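Local coordinates for protein beta-catenin homolog sys-1 (Caenorhabditis elegans, PDB 3C2G) that acts as a beta-catenin-type transcriptional coregulator in the Wnt asymmetry pathway, binding the TCF factor POP-1 directly to activate or repress target genes, at residues L458-L472 with T517-V531. Sequence-based numbering, arbitrary orientation.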
ATOM      1  N   LEU A 458      -3.724  18.604   5.268  1.00 34.61           N
ATOM      2  CA  LEU A 458      -4.002  19.460   4.125  1.00 33.82           C
ATOM      3  C   LEU A 458      -5.073  18.872   3.210  1.00 34.07           C
ATOM      4  O   LEU A 458      -6.001  19.572   2.794  1.00 34.55           O
ATOM      5  CB  LEU A 458      -2.720  19.724   3.336  1.00 33.78           C
ATOM      6  CG  LEU A 458      -2.840  20.506   2.026  1.00 33.64           C
ATOM      7  CD1 LEU A 458      -3.508  21.893   2.242  1.00 34.03           C
ATOM      8  CD2 LEU A 458      -1.478  20.645   1.362  1.00 32.57           C
ATOM      9  N   GLU A 459      -4.932  17.585   2.913  1.00 33.79           N
ATOM     10  CA  GLU A 459      -5.817  16.890   2.003  1.00 33.65           C
ATOM     11  C   GLU A 459      -7.170  16.686   2.664  1.00 32.79           C
ATOM     12  O   GLU A 459      -8.195  16.691   1.984  1.00 33.35           O
ATOM     13  CB  GLU A 459      -5.205  15.550   1.587  1.00 33.75           C
ATOM     14  CG  GLU A 459      -5.949  14.841   0.446  1.00 36.31           C
ATOM     15  CD  GLU A 459      -5.281  13.554  -0.031  0.50 35.33           C
ATOM     16  OE1 GLU A 459      -4.030  13.453   0.010  0.50 35.33           O
ATOM     17  OE2 GLU A 459      -6.027  12.645  -0.467  0.50 37.92           O
ATOM     18  N   LEU A 460      -7.168  16.516   3.986  1.00 31.24           N
ATOM     19  CA  LEU A 460      -8.397  16.422   4.754  1.00 30.28           C
ATOM     20  C   LEU A 460      -9.221  17.718   4.699  1.00 30.60           C
ATOM     21  O   LEU A 460     -10.427  17.677   4.510  1.00 30.63           O
ATOM     22  CB  LEU A 460      -8.112  16.058   6.212  1.00 29.57           C
ATOM     23  CG  LEU A 460      -9.349  16.035   7.127  1.00 29.74           C
ATOM     24  CD1 LEU A 460     -10.398  15.014   6.662  1.00 27.42           C
ATOM     25  CD2 LEU A 460      -8.978  15.777   8.566  1.00 29.51           C
ATOM     26  N   ARG A 461      -8.568  18.859   4.879  1.00 31.17           N
ATOM     27  CA  ARG A 461      -9.259  20.147   4.924  1.00 31.31           C
ATOM     28  C   ARG A 461      -9.781  20.522   3.551  1.00 31.61           C
ATOM     29  O   ARG A 461     -10.843  21.102   3.418  1.00 32.57           O
ATOM     30  CB  ARG A 461      -8.341  21.237   5.488  1.00 31.02           C
ATOM     31  CG  ARG A 461      -7.985  20.975   6.932  1.00 30.82           C
ATOM     32  CD  ARG A 461      -7.089  22.012   7.561  1.00 30.53           C
ATOM     33  NE  ARG A 461      -7.203  21.861   9.007  1.00 33.25           N
ATOM     34  CZ  ARG A 461      -6.503  22.534   9.912  1.00 32.37           C
ATOM     35  NH1 ARG A 461      -5.590  23.427   9.539  1.00 32.73           N
ATOM     36  NH2 ARG A 461      -6.722  22.301  11.199  1.00 29.23           N
ATOM     37  N   SER A 462      -9.041  20.154   2.523  1.00 31.38           N
ATOM     38  CA  SER A 462      -9.496  20.373   1.175  1.00 30.97           C
ATOM     39  C   SER A 462     -10.752  19.541   0.892  1.00 30.78           C
ATOM     40  O   SER A 462     -11.701  20.040   0.286  1.00 31.36           O
ATOM     41  CB  SER A 462      -8.379  20.015   0.201  1.00 30.81           C
ATOM     42  OG  SER A 462      -8.740  20.349  -1.118  1.00 31.30           O
ATOM     43  N   THR A 463     -10.754  18.289   1.355  1.00 29.88           N
ATOM     44  CA  THR A 463     -11.857  17.344   1.116  1.00 28.84           C
ATOM     45  C   THR A 463     -13.109  17.743   1.898  1.00 28.68           C
ATOM     46  O   THR A 463     -14.229  17.565   1.430  1.00 28.36           O
ATOM     47  CB  THR A 463     -11.439  15.894   1.493  1.00 28.68           C
ATOM     48  OG1 THR A 463     -10.283  15.526   0.736  1.00 29.43           O
ATOM     49  CG2 THR A 463     -12.544  14.887   1.206  1.00 27.22           C
ATOM     50  N   ILE A 464     -12.911  18.287   3.091  1.00 28.90           N
ATOM     51  CA  ILE A 464     -14.023  18.750   3.906  1.00 29.02           C
ATOM     52  C   ILE A 464     -14.758  19.910   3.223  1.00 30.15           C
ATOM     53  O   ILE A 464     -15.993  19.941   3.212  1.00 30.28           O
ATOM     54  CB  ILE A 464     -13.561  19.175   5.298  1.00 28.76           C
ATOM     55  CG1 ILE A 464     -13.154  17.945   6.115  1.00 27.54           C
ATOM     56  CG2 ILE A 464     -14.665  19.953   6.013  1.00 28.01           C
ATOM     57  CD1 ILE A 464     -12.444  18.282   7.410  1.00 25.68           C
ATOM     58  N   LEU A 465     -14.005  20.849   2.649  1.00 29.92           N
ATOM     59  CA  LEU A 465     -14.617  21.987   1.985  1.00 30.45           C
ATOM     60  C   LEU A 465     -15.502  21.474   0.864  1.00 31.21           C
ATOM     61  O   LEU A 465     -16.625  21.961   0.667  1.00 31.23           O
ATOM     62  CB  LEU A 465     -13.573  22.965   1.439  1.00 29.28           C
ATOM     63  CG  LEU A 465     -12.683  23.652   2.465  1.00 29.31           C
ATOM     64  CD1 LEU A 465     -11.646  24.531   1.759  1.00 29.50           C
ATOM     65  CD2 LEU A 465     -13.501  24.461   3.471  1.00 30.37           C
ATOM     66  N   ARG A 466     -14.990  20.476   0.152  1.00 31.64           N
ATOM     67  CA  ARG A 466     -15.713  19.874  -0.953  1.00 32.76           C
ATOM     68  C   ARG A 466     -17.023  19.232  -0.466  1.00 31.92           C
ATOM     69  O   ARG A 466     -18.073  19.400  -1.084  1.00 32.57           O
ATOM     70  CB  ARG A 466     -14.832  18.849  -1.663  1.00 33.01           C
ATOM     71  CG  ARG A 466     -14.865  18.970  -3.167  1.00 37.39           C
ATOM     72  CD  ARG A 466     -15.910  18.100  -3.774  1.00 42.71           C
ATOM     73  NE  ARG A 466     -16.407  18.655  -5.032  1.00 48.51           N
ATOM     74  CZ  ARG A 466     -16.299  18.046  -6.205  1.00 50.27           C
ATOM     75  NH1 ARG A 466     -15.696  16.860  -6.275  1.00 52.61           N
ATOM     76  NH2 ARG A 466     -16.800  18.612  -7.296  1.00 47.81           N
ATOM     77  N   SER A 467     -16.954  18.509   0.642  1.00 30.64           N
ATOM     78  CA  SER A 467     -18.141  17.910   1.230  1.00 30.55           C
ATOM     79  C   SER A 467     -19.247  18.938   1.501  1.00 30.03           C
ATOM     80  O   SER A 467     -20.404  18.684   1.189  1.00 30.09           O
ATOM     81  CB  SER A 467     -17.786  17.144   2.509  1.00 29.97           C
ATOM     82  OG  SER A 467     -17.207  15.900   2.169  1.00 31.09           O
ATOM     83  N   PHE A 468     -18.877  20.080   2.081  1.00 29.23           N
ATOM     84  CA  PHE A 468     -19.815  21.147   2.370  1.00 28.75           C
ATOM     85  C   PHE A 468     -20.378  21.738   1.091  1.00 29.05           C
ATOM     86  O   PHE A 468     -21.581  21.965   0.992  1.00 29.24           O
ATOM     87  CB  PHE A 468     -19.164  22.237   3.222  1.00 28.24           C
ATOM     88  CG  PHE A 468     -19.014  21.862   4.660  1.00 28.04           C
ATOM     89  CD1 PHE A 468     -20.121  21.505   5.414  1.00 28.48           C
ATOM     90  CD2 PHE A 468     -17.763  21.877   5.277  1.00 29.08           C
ATOM     91  CE1 PHE A 468     -19.975  21.149   6.765  1.00 30.15           C
ATOM     92  CE2 PHE A 468     -17.620  21.517   6.630  1.00 26.35           C
ATOM     93  CZ  PHE A 468     -18.722  21.155   7.363  1.00 26.83           C
ATOM     94  N   ILE A 469     -19.510  21.973   0.115  1.00 29.14           N
ATOM     95  CA  ILE A 469     -19.939  22.418  -1.200  1.00 29.08           C
ATOM     96  C   ILE A 469     -21.044  21.505  -1.737  1.00 30.21           C
ATOM     97  O   ILE A 469     -22.131  21.975  -2.066  1.00 31.19           O
ATOM     98  CB  ILE A 469     -18.767  22.482  -2.192  1.00 28.73           C
ATOM     99  CG1 ILE A 469     -17.834  23.636  -1.830  1.00 27.71           C
ATOM    100  CG2 ILE A 469     -19.271  22.646  -3.626  1.00 27.58           C
ATOM    101  CD1 ILE A 469     -16.457  23.555  -2.480  1.00 28.26           C
ATOM    102  N   LEU A 470     -20.777  20.206  -1.800  1.00 29.79           N
ATOM    103  CA  LEU A 470     -21.736  19.263  -2.367  1.00 29.32           C
ATOM    104  C   LEU A 470     -23.005  19.085  -1.530  1.00 29.76           C
ATOM    105  O   LEU A 470     -24.104  19.009  -2.081  1.00 29.52           O
ATOM    106  CB  LEU A 470     -21.076  17.912  -2.616  1.00 28.48           C
ATOM    107  CG  LEU A 470     -19.910  17.922  -3.604  1.00 29.03           C
ATOM    108  CD1 LEU A 470     -19.298  16.521  -3.735  1.00 26.05           C
ATOM    109  CD2 LEU A 470     -20.330  18.476  -4.965  1.00 24.70           C
ATOM    110  N   LEU A 471     -22.858  19.006  -0.209  1.00 30.30           N
ATOM    111  CA  LEU A 471     -24.020  18.914   0.669  1.00 30.98           C
ATOM    112  C   LEU A 471     -24.965  20.097   0.462  1.00 31.75           C
ATOM    113  O   LEU A 471     -26.169  19.911   0.344  1.00 32.30           O
ATOM    114  CB  LEU A 471     -23.613  18.817   2.133  1.00 30.28           C
ATOM    115  CG  LEU A 471     -23.195  17.428   2.602  1.00 32.45           C
ATOM    116  CD1 LEU A 471     -22.494  17.517   3.954  1.00 34.47           C
ATOM    117  CD2 LEU A 471     -24.373  16.453   2.654  1.00 29.69           C
ATOM    118  N   LEU A 472     -24.411  21.302   0.380  1.00 32.24           N
ATOM    119  CA  LEU A 472     -25.226  22.507   0.290  1.00 32.57           C
ATOM    120  C   LEU A 472     -25.828  22.690  -1.095  1.00 33.01           C
ATOM    121  O   LEU A 472     -26.745  23.472  -1.254  1.00 33.41           O
ATOM    122  CB  LEU A 472     -24.443  23.758   0.704  1.00 31.97           C
ATOM    123  CG  LEU A 472     -23.868  23.838   2.121  1.00 34.14           C
ATOM    124  CD1 LEU A 472     -23.040  25.082   2.234  1.00 37.30           C
ATOM    125  CD2 LEU A 472     -24.919  23.815   3.225  1.00 35.30           C
ATOM    126  N   THR A 517      -2.467  20.842  -4.025  1.00 42.73           N
ATOM    127  CA  THR A 517      -3.521  20.688  -3.028  1.00 41.87           C
ATOM    128  C   THR A 517      -3.851  22.007  -2.321  1.00 41.10           C
ATOM    129  O   THR A 517      -5.002  22.245  -1.946  1.00 40.12           O
ATOM    130  CB  THR A 517      -3.153  19.609  -1.988  1.00 41.56           C
ATOM    131  OG1 THR A 517      -2.836  18.392  -2.667  1.00 45.24           O
ATOM    132  CG2 THR A 517      -4.311  19.320  -1.079  1.00 41.69           C
ATOM    133  N   LYS A 518      -2.837  22.847  -2.136  1.00 40.42           N
ATOM    134  CA  LYS A 518      -3.020  24.166  -1.551  1.00 40.86           C
ATOM    135  C   LYS A 518      -3.860  25.035  -2.484  1.00 40.46           C
ATOM    136  O   LYS A 518      -4.779  25.730  -2.045  1.00 40.50           O
ATOM    137  CB  LYS A 518      -1.668  24.828  -1.234  1.00 41.02           C
ATOM    138  CG  LYS A 518      -0.964  24.228  -0.017  1.00 43.51           C
ATOM    139  CD  LYS A 518       0.527  24.483  -0.011  1.00 45.22           C
ATOM    140  CE  LYS A 518       0.877  25.727   0.772  1.00 48.52           C
ATOM    141  NZ  LYS A 518       2.353  25.858   0.934  1.00 51.59           N
ATOM    142  N   GLN A 519      -3.558  24.974  -3.775  1.00 39.56           N
ATOM    143  CA  GLN A 519      -4.356  25.684  -4.745  1.00 39.33           C
ATOM    144  C   GLN A 519      -5.818  25.216  -4.712  1.00 38.78           C
ATOM    145  O   GLN A 519      -6.716  26.054  -4.732  1.00 39.19           O
ATOM    146  CB  GLN A 519      -3.747  25.570  -6.144  1.00 39.83           C
ATOM    147  CG  GLN A 519      -4.538  26.281  -7.254  1.00 42.55           C
ATOM    148  CD  GLN A 519      -4.727  27.774  -7.001  1.00 45.46           C
ATOM    149  OE1 GLN A 519      -3.893  28.425  -6.361  1.00 45.34           O
ATOM    150  NE2 GLN A 519      -5.828  28.323  -7.513  1.00 45.33           N
ATOM    151  N   GLN A 520      -6.066  23.905  -4.629  1.00 37.66           N
ATOM    152  CA  GLN A 520      -7.452  23.414  -4.636  1.00 37.15           C
ATOM    153  C   GLN A 520      -8.232  23.778  -3.367  1.00 35.78           C
ATOM    154  O   GLN A 520      -9.443  23.938  -3.423  1.00 35.99           O
ATOM    155  CB  GLN A 520      -7.573  21.921  -4.995  1.00 36.35           C
ATOM    156  CG  GLN A 520      -7.325  20.938  -3.861  1.00 39.61           C
ATOM    157  CD  GLN A 520      -7.759  19.484  -4.170  1.00 39.53           C
ATOM    158  OE1 GLN A 520      -8.156  19.149  -5.296  1.00 39.43           O
ATOM    159  NE2 GLN A 520      -7.669  18.619  -3.154  1.00 38.98           N
ATOM    160  N   LEU A 521      -7.536  23.927  -2.244  1.00 34.45           N
ATOM    161  CA  LEU A 521      -8.160  24.337  -0.988  1.00 33.37           C
ATOM    162  C   LEU A 521      -8.611  25.788  -1.075  1.00 34.20           C
ATOM    163  O   LEU A 521      -9.683  26.143  -0.578  1.00 34.57           O
ATOM    164  CB  LEU A 521      -7.187  24.168   0.186  1.00 32.13           C
ATOM    165  CG  LEU A 521      -7.755  24.418   1.586  1.00 29.88           C
ATOM    166  CD1 LEU A 521      -7.086  23.539   2.593  1.00 29.01           C
ATOM    167  CD2 LEU A 521      -7.638  25.882   2.006  1.00 29.51           C
ATOM    168  N   VAL A 522      -7.768  26.616  -1.691  1.00 34.38           N
ATOM    169  CA  VAL A 522      -8.043  28.024  -1.885  1.00 34.12           C
ATOM    170  C   VAL A 522      -9.298  28.203  -2.739  1.00 34.98           C
ATOM    171  O   VAL A 522     -10.204  28.966  -2.367  1.00 34.66           O
ATOM    172  CB  VAL A 522      -6.821  28.728  -2.514  1.00 34.08           C
ATOM    173  CG1 VAL A 522      -7.191  30.091  -3.061  1.00 32.45           C
ATOM    174  CG2 VAL A 522      -5.711  28.855  -1.480  1.00 33.37           C
ATOM    175  N   GLU A 523      -9.348  27.474  -3.861  1.00 34.99           N
ATOM    176  CA  GLU A 523     -10.457  27.545  -4.810  1.00 36.12           C
ATOM    177  C   GLU A 523     -11.751  27.085  -4.163  1.00 34.83           C
ATOM    178  O   GLU A 523     -12.800  27.718  -4.319  1.00 35.55           O
ATOM    179  CB  GLU A 523     -10.169  26.693  -6.052  1.00 35.61           C
ATOM    180  CG  GLU A 523      -9.032  27.225  -6.921  1.00 39.70           C
ATOM    181  CD  GLU A 523      -8.712  26.335  -8.121  1.00 41.49           C
ATOM    182  OE1 GLU A 523      -7.505  26.215  -8.462  1.00 48.23           O
ATOM    183  OE2 GLU A 523      -9.656  25.758  -8.727  1.00 48.87           O
ATOM    184  N   ARG A 524     -11.669  25.990  -3.420  1.00 33.34           N
ATOM    185  CA  ARG A 524     -12.834  25.449  -2.750  1.00 32.40           C
ATOM    186  C   ARG A 524     -13.348  26.393  -1.677  1.00 32.28           C
ATOM    187  O   ARG A 524     -14.545  26.438  -1.432  1.00 33.22           O
ATOM    188  CB  ARG A 524     -12.550  24.047  -2.191  1.00 31.61           C
ATOM    189  CG  ARG A 524     -12.527  23.004  -3.273  1.00 28.09           C
ATOM    190  CD  ARG A 524     -12.010  21.680  -2.797  1.00 26.05           C
ATOM    191  NE  ARG A 524     -12.030  20.712  -3.887  1.00 26.74           N
ATOM    192  CZ  ARG A 524     -11.764  19.417  -3.741  1.00 26.98           C
ATOM    193  NH1 ARG A 524     -11.471  18.939  -2.541  1.00 26.96           N
ATOM    194  NH2 ARG A 524     -11.819  18.599  -4.784  1.00 23.34           N
ATOM    195  N   THR A 525     -12.449  27.152  -1.060  1.00 31.19           N
ATOM    196  CA  THR A 525     -12.844  28.150  -0.086  1.00 30.90           C
ATOM    197  C   THR A 525     -13.697  29.223  -0.772  1.00 31.57           C
ATOM    198  O   THR A 525     -14.815  29.511  -0.340  1.00 30.69           O
ATOM    199  CB  THR A 525     -11.613  28.798   0.578  1.00 31.06           C
ATOM    200  OG1 THR A 525     -10.864  27.800   1.283  1.00 31.37           O
ATOM    201  CG2 THR A 525     -12.033  29.876   1.541  1.00 28.58           C
ATOM    202  N   ILE A 526     -13.168  29.809  -1.844  1.00 31.84           N
ATOM    203  CA  ILE A 526     -13.892  30.844  -2.575  1.00 31.93           C
ATOM    204  C   ILE A 526     -15.261  30.287  -3.007  1.00 32.52           C
ATOM    205  O   ILE A 526     -16.299  30.939  -2.880  1.00 32.55           O
ATOM    206  CB  ILE A 526     -13.070  31.348  -3.800  1.00 31.75           C
ATOM    207  CG1 ILE A 526     -11.719  31.928  -3.360  1.00 31.05           C
ATOM    208  CG2 ILE A 526     -13.859  32.370  -4.623  1.00 31.19           C
ATOM    209  CD1 ILE A 526     -11.772  32.844  -2.143  1.00 30.43           C
ATOM    210  N   SER A 527     -15.248  29.048  -3.472  1.00 32.21           N
ATOM    211  CA  SER A 527     -16.426  28.440  -4.044  1.00 31.69           C
ATOM    212  C   SER A 527     -17.443  28.089  -2.963  1.00 31.45           C
ATOM    213  O   SER A 527     -18.649  28.170  -3.180  1.00 32.09           O
ATOM    214  CB  SER A 527     -16.002  27.223  -4.863  1.00 31.43           C
ATOM    215  OG  SER A 527     -17.070  26.339  -5.043  1.00 33.41           O
ATOM    216  N   LEU A 528     -16.963  27.727  -1.784  1.00 30.86           N
ATOM    217  CA  LEU A 528     -17.862  27.442  -0.673  1.00 29.60           C
ATOM    218  C   LEU A 528     -18.473  28.721  -0.065  1.00 30.03           C
ATOM    219  O   LEU A 528     -19.606  28.700   0.423  1.00 30.58           O
ATOM    220  CB  LEU A 528     -17.161  26.590   0.391  1.00 28.55           C
ATOM    221  CG  LEU A 528     -17.925  26.242   1.672  1.00 27.12           C
ATOM    222  CD1 LEU A 528     -19.243  25.557   1.387  1.00 23.40           C
ATOM    223  CD2 LEU A 528     -17.071  25.385   2.575  1.00 28.61           C
ATOM    224  N   LEU A 529     -17.738  29.826  -0.083  1.00 29.88           N
ATOM    225  CA  LEU A 529     -18.284  31.070   0.434  1.00 30.84           C
ATOM    226  C   LEU A 529     -19.446  31.537  -0.459  1.00 31.89           C
ATOM    227  O   LEU A 529     -20.458  32.028   0.049  1.00 31.36           O
ATOM    228  CB  LEU A 529     -17.216  32.140   0.558  1.00 30.67           C
ATOM    229  CG  LEU A 529     -16.138  31.893   1.614  1.00 31.23           C
ATOM    230  CD1 LEU A 529     -15.065  32.969   1.515  1.00 30.48           C
ATOM    231  CD2 LEU A 529     -16.717  31.829   3.029  1.00 29.92           C
ATOM    232  N   LEU A 530     -19.302  31.330  -1.770  1.00 32.03           N
ATOM    233  CA  LEU A 530     -20.367  31.572  -2.744  1.00 32.89           C
ATOM    234  C   LEU A 530     -21.621  30.724  -2.510  1.00 34.26           C
ATOM    235  O   LEU A 530     -22.750  31.246  -2.467  1.00 34.77           O
ATOM    236  CB  LEU A 530     -19.853  31.330  -4.159  1.00 31.70           C
ATOM    237  CG  LEU A 530     -18.971  32.460  -4.682  1.00 34.35           C
ATOM    238  CD1 LEU A 530     -18.507  32.144  -6.078  1.00 34.15           C
ATOM    239  CD2 LEU A 530     -19.718  33.815  -4.642  1.00 35.95           C
ATOM    240  N   VAL A 531     -21.413  29.418  -2.372  1.00 34.73           N
ATOM    241  CA  VAL A 531     -22.495  28.486  -2.133  1.00 35.34           C
ATOM    242  C   VAL A 531     -23.245  28.863  -0.864  1.00 36.73           C
ATOM    243  O   VAL A 531     -24.459  28.916  -0.881  1.00 36.30           O
ATOM    244  CB  VAL A 531     -21.991  27.019  -2.090  1.00 35.04           C
ATOM    245  CG1 VAL A 531     -23.061  26.109  -1.588  1.00 33.31           C
ATOM    246  CG2 VAL A 531     -21.541  26.570  -3.482  1.00 33.98           C
TER
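The backbone O of Ser462 takes a hydrogen bond from Arg524 NH1 at 3.0 Å, besides a weak helical one from Arg466 N. The Arg524 bond joins helices 457-472 and 515-535 of the armadillo domain, which stack nearly parallel as neighbours in the superhelix, the axes of the two segments at 27° and 9.0 Å apart at closest approach. The arginine chain is extended from CG to NE (chi3 179°) and brings the guanidinium in edge-on, the oxygen near its plane; NH1 stands above the carbonyl plane, not on a lone pair. Gln520 OE1 lies over one face of this guanidinium, offset toward its rim. With an alanine in place of Arg524, Ser462 O is likely to be left without its cross-helix donor and a gap to open beside Ile469 CD1. Ser462, short enough for the CA atoms of Ser462 and Leu521 to come within 4.7 Å, is a knob among Thr517, Gln520, Leu521 and Arg524, and its OG receives a weak bond from Gln520 NE2. Beyond it, Leu465, Leu521 and Leu528 interlock knobs-into-holes: the Leu465 and Leu528 side chains cross at about a right angle, their CD2 atoms 3.8 Å apart, and Ile498 of helix 494-507 packs on both leucines. At one end Leu458 CG touches Thr517 CG2 at 3.6 Å; next to Leu458, Glu459 turns to a partner outside the two helices, its OE2 forming a salt bridge with a basic side chain of the bound peptide. At the other end Leu528 CD1 touches both Phe468 CB and Leu472 CD1, and Val531 CG1 rests against Leu472 CB at 3.6 Å.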